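Local coordinates for protein cytosolic IMP-GMP specific 5'-nucleotidase (Legionella pneumophila subsp. pneumophila, PDB 4OHF) that probably removes the 5'-phosphate from purine nucleoside monophosphates such as IMP and GMP, using a magnesium ion in a HAD-type active site, at residues L72-K77 / N120-D125; L84-A89 / A414-F419; A89-Y94 / K405-F410. All blocks are in the same frame, centred on the assembly; numbering follows the deposited sequence.

Contact 1 of 3, residues L72-K77 / N120-D125; sequences LVIDSK and NYMAID
I74 and M122 pair through their backbones: I74 N donates to M122 O at 2.9 Å, and M122 N returns a nearly straight bond to I74 O (2.7 Å, 168° at the hydrogen). Two residues further along, S76 N reaches N120 O at 3.2 Å. The hydroxyl S76 OG also lies against N120 O, but so close that the modelled bond is doubtful. These bonds join strand 121-122 antiparallel to strand 73-75 as an outermost strand of the five-stranded antiparallel sheet, with D75 and Y121 forming the next, non-hydrogen-bonded pair.

Apolar contacts flank this pairing. I74 CB and M122 CB lie 4.1 Å apart on one face, where the side chains continue onto helices 129-143 and 153-170. V73 lies beside Y121, away from that face: V73 CG2 meets A123 CB at 4.0 Å, while CG1, anti to its backbone N (chi1 175°), is turned to Y121 CB and M122 O.

On the other face the D75 carboxylate crosses the Y121 ring obliquely, D75 CG to Y121 CE2 3.7 Å, the two planes 53° apart. Its oxygens are bonded elsewhere, OD1 to Y109 OH and OD2 to N78 N.

Contact 2 of 3, residues L84-A89 / A414-F419; sequences LSRYGA and AEESYF. With 5GP (guanosine-5'-monophosphate), chain E.
R86 and E416 run side by side and point the same way, guanidinium and carboxylate planes 62° apart. A salt bridge joins them: R86 NE donates to E416 OE2 (3.3 Å), which lies in the guanidinium plane but is met from above the carboxylate plane; R86 NH2 adds a weak second bond. R86 CG sits between the backbone N and carbonyl carbon (chi1 69°), and a bend at chi2 lays CD over one face of the Y87 ring, toward its rim.

Y418 turns CG anti to its backbone N (chi1 174°), and its ring presents its edge to the carbonyl oxygens of S85 and R86 and to GMP O2'. At its root, Y418 CB packs on L84 CB at 3.7 Å. Two backbone bonds hold the segments together, Y418 N to L84 O (2.7 Å) and R86 N to E416 O (2.9 Å).

R86 NH1 then makes a weak bond to GMP N7 (3.2 Å) and lies 3.0 Å from O6; R86 NH1 of the second subunit also binds this GMP. E416 is thus second-shell, its negative charge probably helping orient the guanidinium toward the N7 and O6 edge of guanine.

Contact 3 of 3, residues A89-Y94 / K405-F410; sequences AIRLSY and KWERVF
R91 and L92 are neighbours in sequence, yet both aim their CB atoms at the same loop, 405-410. R91, its CD turned by chi2 (60°), meets E407 at about a right angle in a two-pronged salt bridge: NH2 to OE1 at 3.3 Å, and a weak bond from NE to OE2 at 3.4 Å. E407 OE1 lies close to the guanidinium plane, while NH2 stands above the carboxylate plane.

L92 sets CD2 by E407 OE2 (3.4 Å) and K405 O (3.7 Å); CD1 points at W406, where the modelled spacing is doubtful. Further along, the Y94 and W406 side chains slide past each other in opposite directions. Their rings are oblique, centroids 4.7 Å apart and planes at 42°, with Y94 CD1 3.5 Å from W406 CH2. Y94 CE1 lies over one face of the W406 ring, toward its rim. K405 CE packs by Y94 CE2 at 3.7 Å. Both K405 NZ and W406 NE1 bond to D67 O.

The paired outlook of R91 and L92 is that of a classic beta bulge: both face K83 of strand 80-84, whose NZ in turn bonds to W406 O and R408 O of the loop.

In the fold
Contacts 1 and 3 reach one antiparallel sheet, and contact 2 sits at the loop joining two of its strands; centres lie 9 to 14 Å apart. Contacts 1 and 2 meet at V73 CG2 and L84 CD2 (3.6 Å), contacts 1 and 3 where L72 packs on W406. Contacts 2 and 3 share A89 and are tied by S417 N to F410 O (2.9 Å); S417, the helix N-cap, bonds through OG to V409 O and A420 N. GMP sits at contact 2, with R86, Y87 and Y421, about 9 Å from the A123 side chain. Magnesium is held elsewhere, by D23, D25 and D303, so this GMP, bridging two subunits, is consistent with an allosteric effector.

Contact 1 of 3, residues L72-K77 / N120-D125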
loop_
_atom_site.group_PDB
_atom_site.type_symbol
_atom_site.label_atom_id
_atom_site.label_comp_id
_atom_site.label_asym_id
_atom_site.label_seq_id
_atom_site.Cartn_x
_atom_site.Cartn_y
_atom_site.Cartn_z
ATOM N N LEU B 72 10.877 8.780 -21.915
ATOM C CA LEU B 72 10.043 7.636 -22.252
ATOM C C LEU B 72 9.810 6.695 -21.079
ATOM O O LEU B 72 10.589 6.665 -20.125
ATOM C CB LEU B 72 10.648 6.862 -23.423
ATOM C CG LEU B 72 10.911 7.696 -24.676
ATOM C CD1 LEU B 72 11.302 6.775 -25.831
ATOM C CD2 LEU B 72 9.669 8.530 -25.025
ATOM N N VAL B 73 8.729 5.925 -21.168
ATOM C CA VAL B 73 8.362 4.970 -20.125
ATOM C C VAL B 73 8.371 3.535 -20.652
ATOM O O VAL B 73 7.868 3.255 -21.746
ATOM C CB VAL B 73 6.941 5.254 -19.580
ATOM C CG1 VAL B 73 6.545 4.168 -18.592
ATOM C CG2 VAL B 73 6.881 6.632 -18.936
ATOM N N ILE B 74 8.928 2.621 -19.869
ATOM C CA ILE B 74 8.971 1.228 -20.286
ATOM C C ILE B 74 7.891 0.358 -19.639
ATOM O O ILE B 74 7.766 0.293 -18.415
ATOM C CB ILE B 74 10.346 0.604 -20.012
ATOM C CG1 ILE B 74 11.377 1.218 -20.963
ATOM C CG2 ILE B 74 10.282 -0.908 -20.187
ATOM C CD1 ILE B 74 12.760 0.567 -20.895
ATOM N N ASP B 75 7.096 -0.282 -20.485
ATOM C CA ASP B 75 6.034 -1.182 -20.040
ATOM C C ASP B 75 6.659 -2.569 -20.132
ATOM O O ASP B 75 6.571 -3.228 -21.167
ATOM C CB ASP B 75 4.824 -1.065 -20.980
ATOM C CG ASP B 75 3.707 -2.039 -20.635
ATOM O OD1 ASP B 75 2.594 -1.869 -21.185
ATOM O OD2 ASP B 75 3.936 -2.970 -19.831
ATOM N N SER B 76 7.316 -2.985 -19.050
ATOM C CA SER B 76 8.003 -4.274 -19.006
ATOM C C SER B 76 7.063 -5.442 -19.242
ATOM O O SER B 76 7.427 -6.431 -19.877
ATOM C CB SER B 76 8.734 -4.439 -17.665
ATOM O OG SER B 76 7.873 -4.175 -16.573
ATOM N N LYS B 77 5.843 -5.310 -18.743
ATOM C CA LYS B 77 4.847 -6.354 -18.892
ATOM C C LYS B 77 4.688 -6.762 -20.357
ATOM O O LYS B 77 4.814 -7.933 -20.694
ATOM C CB LYS B 77 3.511 -5.863 -18.334
ATOM C CG LYS B 77 2.315 -6.805 -18.507
ATOM C CD LYS B 77 1.018 -6.010 -18.319
ATOM C CE LYS B 77 -0.241 -6.842 -18.526
ATOM N NZ LYS B 77 -1.433 -5.944 -18.678
ATOM N N ASN B 120 4.644 -2.446 -12.939
ATOM C CA ASN B 120 4.971 -2.966 -14.271
ATOM C C ASN B 120 5.656 -1.916 -15.142
ATOM O O ASN B 120 6.430 -2.246 -16.037
ATOM C CB ASN B 120 3.709 -3.463 -14.994
ATOM C CG ASN B 120 3.346 -4.893 -14.625
ATOM O OD1 ASN B 120 4.189 -5.786 -14.683
ATOM N ND2 ASN B 120 2.085 -5.117 -14.257
ATOM N N TYR B 121 5.360 -0.649 -14.886
ATOM C CA TYR B 121 5.953 0.423 -15.659
ATOM C C TYR B 121 7.236 0.925 -15.021
ATOM O O TYR B 121 7.301 1.103 -13.805
ATOM C CB TYR B 121 4.969 1.588 -15.795
ATOM C CG TYR B 121 3.687 1.228 -16.497
ATOM C CD1 TYR B 121 2.523 0.964 -15.774
ATOM C CD2 TYR B 121 3.640 1.135 -17.886
ATOM C CE1 TYR B 121 1.342 0.617 -16.420
ATOM C CE2 TYR B 121 2.468 0.787 -18.543
ATOM C CZ TYR B 121 1.323 0.528 -17.803
ATOM O OH TYR B 121 0.164 0.182 -18.458
ATOM N N MET B 122 8.255 1.139 -15.846
ATOM C CA MET B 122 9.537 1.652 -15.380
ATOM C C MET B 122 9.627 3.073 -15.920
ATOM O O MET B 122 9.709 3.279 -17.130
ATOM C CB MET B 122 10.674 0.788 -15.920
ATOM C CG MET B 122 10.632 -0.638 -15.402
ATOM S SD MET B 122 11.891 -1.737 -16.094
ATOM C CE MET B 122 13.211 -1.578 -14.871
ATOM N N ALA B 123 9.583 4.050 -15.019
ATOM C CA ALA B 123 9.624 5.454 -15.419
ATOM C C ALA B 123 10.679 6.280 -14.698
ATOM O O ALA B 123 10.435 7.429 -14.326
ATOM C CB ALA B 123 8.247 6.091 -15.219
ATOM N N ILE B 124 11.860 5.708 -14.515
ATOM C CA ILE B 124 12.931 6.425 -13.844
ATOM C C ILE B 124 13.831 7.209 -14.793
ATOM O O ILE B 124 14.385 6.669 -15.755
ATOM C CB ILE B 124 13.812 5.468 -13.003
ATOM C CG1 ILE B 124 13.672 4.019 -13.511
ATOM C CG2 ILE B 124 13.418 5.584 -11.535
ATOM C CD1 ILE B 124 13.951 3.824 -15.005
ATOM N N ASP B 125 13.966 8.496 -14.498
ATOM C CA ASP B 125 14.795 9.399 -15.276
ATOM C C ASP B 125 16.244 9.225 -14.839
ATOM O O ASP B 125 16.620 9.625 -13.740
ATOM C CB ASP B 125 14.363 10.844 -15.029
ATOM C CG ASP B 125 15.116 11.828 -15.883
ATOM O OD1 ASP B 125 15.422 12.939 -15.396
ATOM O OD2 ASP B 125 15.389 11.490 -17.049
#

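Contact 2 of 3, residues L84-A89 / A414-F419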
loop_
_atom_site.group_PDB
_atom_site.type_symbol
_atom_site.label_atom_id
_atom_site.label_comp_id
_atom_site.label_asym_id
_atom_site.label_seq_id
_atom_site.Cartn_x
_atom_site.Cartn_y
_atom_site.Cartn_z
ATOM N N LEU B 84 4.286 9.460 -22.711
ATOM C CA LEU B 84 3.111 9.876 -21.952
ATOM C C LEU B 84 2.927 11.380 -21.799
ATOM O O LEU B 84 3.872 12.150 -21.911
ATOM C CB LEU B 84 3.152 9.243 -20.562
ATOM C CG LEU B 84 2.624 7.826 -20.341
ATOM C CD1 LEU B 84 2.827 6.947 -21.557
ATOM C CD2 LEU B 84 3.327 7.257 -19.134
ATOM N N SER B 85 1.691 11.788 -21.536
ATOM C CA SER B 85 1.361 13.194 -21.330
ATOM C C SER B 85 1.537 13.383 -19.848
ATOM O O SER B 85 1.730 12.405 -19.128
ATOM C CB SER B 85 -0.094 13.464 -21.679
ATOM O OG SER B 85 -0.947 12.884 -20.698
ATOM N N ARG B 86 1.447 14.620 -19.375
ATOM C CA ARG B 86 1.631 14.867 -17.948
ATOM C C ARG B 86 0.661 14.091 -17.063
ATOM O O ARG B 86 0.960 13.836 -15.907
ATOM C CB ARG B 86 1.535 16.363 -17.622
ATOM C CG ARG B 86 0.161 16.980 -17.767
ATOM C CD ARG B 86 -0.116 17.942 -16.598
ATOM N NE ARG B 86 0.873 19.018 -16.477
ATOM C CZ ARG B 86 1.619 19.236 -15.390
ATOM N NH1 ARG B 86 1.487 18.449 -14.325
ATOM N NH2 ARG B 86 2.502 20.233 -15.364
ATOM N N TYR B 87 -0.495 13.709 -17.593
ATOM C CA TYR B 87 -1.455 12.958 -16.794
ATOM C C TYR B 87 -1.425 11.478 -17.113
ATOM O O TYR B 87 -2.321 10.734 -16.729
ATOM C CB TYR B 87 -2.871 13.516 -16.989
ATOM C CG TYR B 87 -3.023 14.910 -16.425
ATOM C CD1 TYR B 87 -3.618 15.930 -17.170
ATOM C CD2 TYR B 87 -2.518 15.221 -15.162
ATOM C CE1 TYR B 87 -3.696 17.218 -16.679
ATOM C CE2 TYR B 87 -2.591 16.505 -14.662
ATOM C CZ TYR B 87 -3.177 17.501 -15.428
ATOM O OH TYR B 87 -3.200 18.785 -14.947
ATOM N N GLY B 88 -0.389 11.049 -17.820
ATOM C CA GLY B 88 -0.269 9.645 -18.156
ATOM C C GLY B 88 -1.025 9.202 -19.392
ATOM O O GLY B 88 -1.268 8.015 -19.551
ATOM N N ALA B 89 -1.404 10.135 -20.262
ATOM C CA ALA B 89 -2.109 9.765 -21.484
ATOM C C ALA B 89 -1.097 9.273 -22.513
ATOM O O ALA B 89 -0.050 9.892 -22.714
ATOM C CB ALA B 89 -2.878 10.953 -22.033
ATOM N N ALA B 414 -0.232 18.339 -27.933
ATOM C CA ALA B 414 -0.339 19.770 -27.720
ATOM C C ALA B 414 -0.075 20.062 -26.246
ATOM O O ALA B 414 0.172 21.199 -25.870
ATOM C CB ALA B 414 -1.705 20.246 -28.110
ATOM N N GLU B 415 -0.131 19.032 -25.409
ATOM C CA GLU B 415 0.116 19.212 -23.984
ATOM C C GLU B 415 1.509 18.802 -23.580
ATOM O O GLU B 415 2.320 18.341 -24.391
ATOM C CB GLU B 415 -0.889 18.434 -23.128
ATOM C CG GLU B 415 -1.603 17.319 -23.848
ATOM C CD GLU B 415 -2.594 16.594 -22.955
ATOM O OE1 GLU B 415 -3.360 17.276 -22.229
ATOM O OE2 GLU B 415 -2.612 15.342 -22.992
ATOM N N GLU B 416 1.779 18.966 -22.297
ATOM C CA GLU B 416 3.080 18.629 -21.775
ATOM C C GLU B 416 3.308 17.123 -21.692
ATOM O O GLU B 416 2.377 16.340 -21.506
ATOM C CB GLU B 416 3.245 19.270 -20.403
ATOM C CG GLU B 416 2.831 20.713 -20.390
ATOM C CD GLU B 416 2.920 21.298 -19.017
ATOM O OE1 GLU B 416 4.055 21.566 -18.564
ATOM O OE2 GLU B 416 1.854 21.470 -18.386
ATOM N N SER B 417 4.562 16.727 -21.857
ATOM C CA SER B 417 4.913 15.332 -21.770
ATOM C C SER B 417 5.010 15.010 -20.286
ATOM O O SER B 417 5.138 15.910 -19.444
ATOM C CB SER B 417 6.256 15.075 -22.462
ATOM O OG SER B 417 7.296 15.786 -21.828
ATOM N N TYR B 418 4.911 13.731 -19.965
ATOM C CA TYR B 418 5.005 13.297 -18.589
ATOM C C TYR B 418 6.353 13.775 -18.034
ATOM O O TYR B 418 6.449 14.148 -16.864
ATOM C CB TYR B 418 4.879 11.762 -18.523
ATOM C CG TYR B 418 5.096 11.176 -17.143
ATOM C CD1 TYR B 418 4.223 11.468 -16.092
ATOM C CD2 TYR B 418 6.220 10.407 -16.871
ATOM C CE1 TYR B 418 4.474 11.020 -14.809
ATOM C CE2 TYR B 418 6.486 9.957 -15.595
ATOM C CZ TYR B 418 5.613 10.266 -14.564
ATOM O OH TYR B 418 5.900 9.833 -13.289
ATOM N N PHE B 419 7.390 13.769 -18.871
ATOM C CA PHE B 419 8.692 14.228 -18.414
ATOM C C PHE B 419 8.641 15.728 -18.094
ATOM O O PHE B 419 9.321 16.206 -17.171
ATOM C CB PHE B 419 9.781 13.942 -19.449
ATOM C CG PHE B 419 11.124 14.532 -19.087
ATOM C CD1 PHE B 419 11.572 15.707 -19.687
ATOM C CD2 PHE B 419 11.919 13.942 -18.108
ATOM C CE1 PHE B 419 12.791 16.288 -19.311
ATOM C CE2 PHE B 419 13.134 14.508 -17.719
ATOM C CZ PHE B 419 13.575 15.685 -18.322
HETATM P P 5GP E . -2.539 12.146 -6.298
HETATM O O1P 5GP E . -2.057 12.010 -4.891
HETATM O O2P 5GP E . -2.513 13.582 -6.766
HETATM O O3P 5GP E . -3.937 11.568 -6.493
HETATM O "O5'" 5GP E . -1.610 11.255 -7.262
HETATM C "C5'" 5GP E . -0.202 11.483 -7.364
HETATM C "C4'" 5GP E . 0.226 11.655 -8.818
HETATM O "O4'" 5GP E . -0.430 12.678 -9.575
HETATM C "C3'" 5GP E . 1.724 11.939 -9.060
HETATM O "O3'" 5GP E . 2.621 10.886 -8.582
HETATM C "C2'" 5GP E . 1.718 12.127 -10.563
HETATM O "O2'" 5GP E . 2.010 10.841 -11.227
HETATM C "C1'" 5GP E . 0.296 12.695 -10.852
HETATM N N9 5GP E . 0.315 14.119 -11.412
HETATM C C8 5GP E . 0.474 14.514 -12.689
HETATM N N7 5GP E . 0.431 15.872 -12.798
HETATM C C5 5GP E . 0.234 16.343 -11.536
HETATM C C6 5GP E . 0.094 17.632 -10.958
HETATM O O6 5GP E . 0.151 18.650 -11.690
HETATM N N1 5GP E . -0.104 17.750 -9.591
HETATM C C2 5GP E . -0.168 16.665 -8.782
HETATM N N2 5GP E . -0.364 16.811 -7.448
HETATM N N3 5GP E . -0.033 15.390 -9.315
HETATM C C4 5GP E . 0.161 15.229 -10.671
#

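Contact 3 of 3, residues A89-Y94 / K405-F410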
loop_
_atom_site.group_PDB
_atom_site.type_symbol
_atom_site.label_atom_id
_atom_site.label_comp_id
_atom_site.label_asym_id
_atom_site.label_seq_id
_atom_site.Cartn_x
_atom_site.Cartn_y
_atom_site.Cartn_z
ATOM N N ALA B 89 -1.404 10.135 -20.262
ATOM C CA ALA B 89 -2.109 9.765 -21.484
ATOM C C ALA B 89 -1.097 9.273 -22.513
ATOM O O ALA B 89 -0.050 9.892 -22.714
ATOM C CB ALA B 89 -2.878 10.953 -22.033
ATOM N N ILE B 90 -1.404 8.154 -23.161
ATOM C CA ILE B 90 -0.508 7.605 -24.162
ATOM C C ILE B 90 -0.578 8.408 -25.453
ATOM O O ILE B 90 -1.547 8.322 -26.202
ATOM C CB ILE B 90 -0.835 6.131 -24.463
ATOM C CG1 ILE B 90 -0.643 5.297 -23.199
ATOM C CG2 ILE B 90 0.075 5.609 -25.574
ATOM C CD1 ILE B 90 -0.894 3.832 -23.395
ATOM N N ARG B 91 0.460 9.199 -25.693
ATOM C CA ARG B 91 0.562 10.010 -26.891
ATOM C C ARG B 91 0.959 9.072 -28.029
ATOM O O ARG B 91 0.398 9.119 -29.127
ATOM C CB ARG B 91 1.621 11.097 -26.686
ATOM C CG ARG B 91 2.141 11.730 -27.967
ATOM C CD ARG B 91 1.037 12.386 -28.762
ATOM N NE ARG B 91 1.542 12.930 -30.016
ATOM C CZ ARG B 91 0.791 13.568 -30.907
ATOM N NH1 ARG B 91 -0.505 13.745 -30.686
ATOM N NH2 ARG B 91 1.342 14.020 -32.022
ATOM N N LEU B 92 1.947 8.225 -27.769
ATOM C CA LEU B 92 2.369 7.255 -28.765
ATOM C C LEU B 92 3.145 6.103 -28.141
ATOM O O LEU B 92 3.731 6.242 -27.071
ATOM C CB LEU B 92 3.149 7.939 -29.895
ATOM C CG LEU B 92 4.365 8.809 -29.635
ATOM C CD1 LEU B 92 5.520 7.924 -29.255
ATOM C CD2 LEU B 92 4.704 9.590 -30.898
ATOM N N SER B 93 3.108 4.951 -28.799
ATOM C CA SER B 93 3.775 3.770 -28.281
ATOM C C SER B 93 4.406 2.865 -29.332
ATOM O O SER B 93 4.022 2.869 -30.502
ATOM C CB SER B 93 2.787 2.954 -27.442
ATOM O OG SER B 93 1.659 2.576 -28.213
ATOM N N TYR B 94 5.384 2.086 -28.885
ATOM C CA TYR B 94 6.088 1.149 -29.742
ATOM C C TYR B 94 6.283 -0.184 -29.011
ATOM O O TYR B 94 6.425 -0.223 -27.783
ATOM C CB TYR B 94 7.474 1.695 -30.127
ATOM C CG TYR B 94 7.503 2.828 -31.137
ATOM C CD1 TYR B 94 7.007 4.092 -30.821
ATOM C CD2 TYR B 94 8.048 2.637 -32.409
ATOM C CE1 TYR B 94 7.051 5.139 -31.749
ATOM C CE2 TYR B 94 8.099 3.675 -33.344
ATOM C CZ TYR B 94 7.598 4.921 -33.009
ATOM O OH TYR B 94 7.614 5.943 -33.935
ATOM N N LYS B 405 10.758 9.378 -34.384
ATOM C CA LYS B 405 9.938 8.427 -33.658
ATOM C C LYS B 405 9.175 9.006 -32.467
ATOM O O LYS B 405 8.033 8.613 -32.207
ATOM C CB LYS B 405 10.796 7.268 -33.143
ATOM C CG LYS B 405 11.371 6.353 -34.223
ATOM C CD LYS B 405 12.362 5.320 -33.646
ATOM C CE LYS B 405 11.681 4.236 -32.817
ATOM N NZ LYS B 405 12.656 3.221 -32.259
ATOM N N TRP B 406 9.784 9.949 -31.749
ATOM C CA TRP B 406 9.165 10.453 -30.526
ATOM C C TRP B 406 8.749 11.905 -30.393
ATOM O O TRP B 406 8.092 12.265 -29.418
ATOM C CB TRP B 406 10.059 10.102 -29.344
ATOM C CG TRP B 406 10.430 8.678 -29.306
ATOM C CD1 TRP B 406 11.576 8.101 -29.807
ATOM C CD2 TRP B 406 9.644 7.618 -28.783
ATOM N NE1 TRP B 406 11.540 6.738 -29.623
ATOM C CE2 TRP B 406 10.362 6.415 -28.997
ATOM C CE3 TRP B 406 8.401 7.560 -28.148
ATOM C CZ2 TRP B 406 9.869 5.169 -28.596
ATOM C CZ3 TRP B 406 7.916 6.330 -27.748
ATOM C CH2 TRP B 406 8.647 5.149 -27.974
ATOM N N GLU B 407 9.109 12.740 -31.353
ATOM C CA GLU B 407 8.740 14.142 -31.272
ATOM C C GLU B 407 9.518 14.784 -30.119
ATOM O O GLU B 407 10.584 14.296 -29.758
ATOM C CB GLU B 407 7.219 14.264 -31.091
ATOM C CG GLU B 407 6.443 14.063 -32.396
ATOM C CD GLU B 407 5.058 13.432 -32.210
ATOM O OE1 GLU B 407 4.296 13.357 -33.205
ATOM O OE2 GLU B 407 4.726 13.003 -31.076
ATOM N N ARG B 408 8.982 15.858 -29.546
ATOM C CA ARG B 408 9.652 16.589 -28.463
ATOM C C ARG B 408 9.711 15.935 -27.097
ATOM O O ARG B 408 8.837 15.152 -26.714
ATOM C CB ARG B 408 9.019 17.967 -28.293
ATOM C CG ARG B 408 9.539 18.989 -29.265
ATOM C CD ARG B 408 8.743 20.267 -29.217
ATOM N NE ARG B 408 7.653 20.229 -30.176
ATOM C CZ ARG B 408 6.835 21.249 -30.393
ATOM N NH1 ARG B 408 6.999 22.376 -29.706
ATOM N NH2 ARG B 408 5.868 21.150 -31.299
ATOM N N VAL B 409 10.755 16.286 -26.358
ATOM C CA VAL B 409 10.951 15.769 -25.016
ATOM C C VAL B 409 9.918 16.360 -24.066
ATOM O O VAL B 409 9.377 15.644 -23.228
ATOM C CB VAL B 409 12.366 16.123 -24.483
ATOM C CG1 VAL B 409 12.451 15.869 -22.998
ATOM C CG2 VAL B 409 13.414 15.304 -25.214
ATOM N N PHE B 410 9.637 17.657 -24.206
ATOM C CA PHE B 410 8.704 18.341 -23.312
ATOM C C PHE B 410 7.235 18.353 -23.726
ATOM O O PHE B 410 6.366 18.716 -22.932
ATOM C CB PHE B 410 9.177 19.782 -23.067
ATOM C CG PHE B 410 10.455 19.882 -22.255
ATOM C CD1 PHE B 410 10.407 20.057 -20.869
ATOM C CD2 PHE B 410 11.705 19.807 -22.874
ATOM C CE1 PHE B 410 11.570 20.158 -20.126
ATOM C CE2 PHE B 410 12.876 19.908 -22.130
ATOM C CZ PHE B 410 12.813 20.082 -20.757
#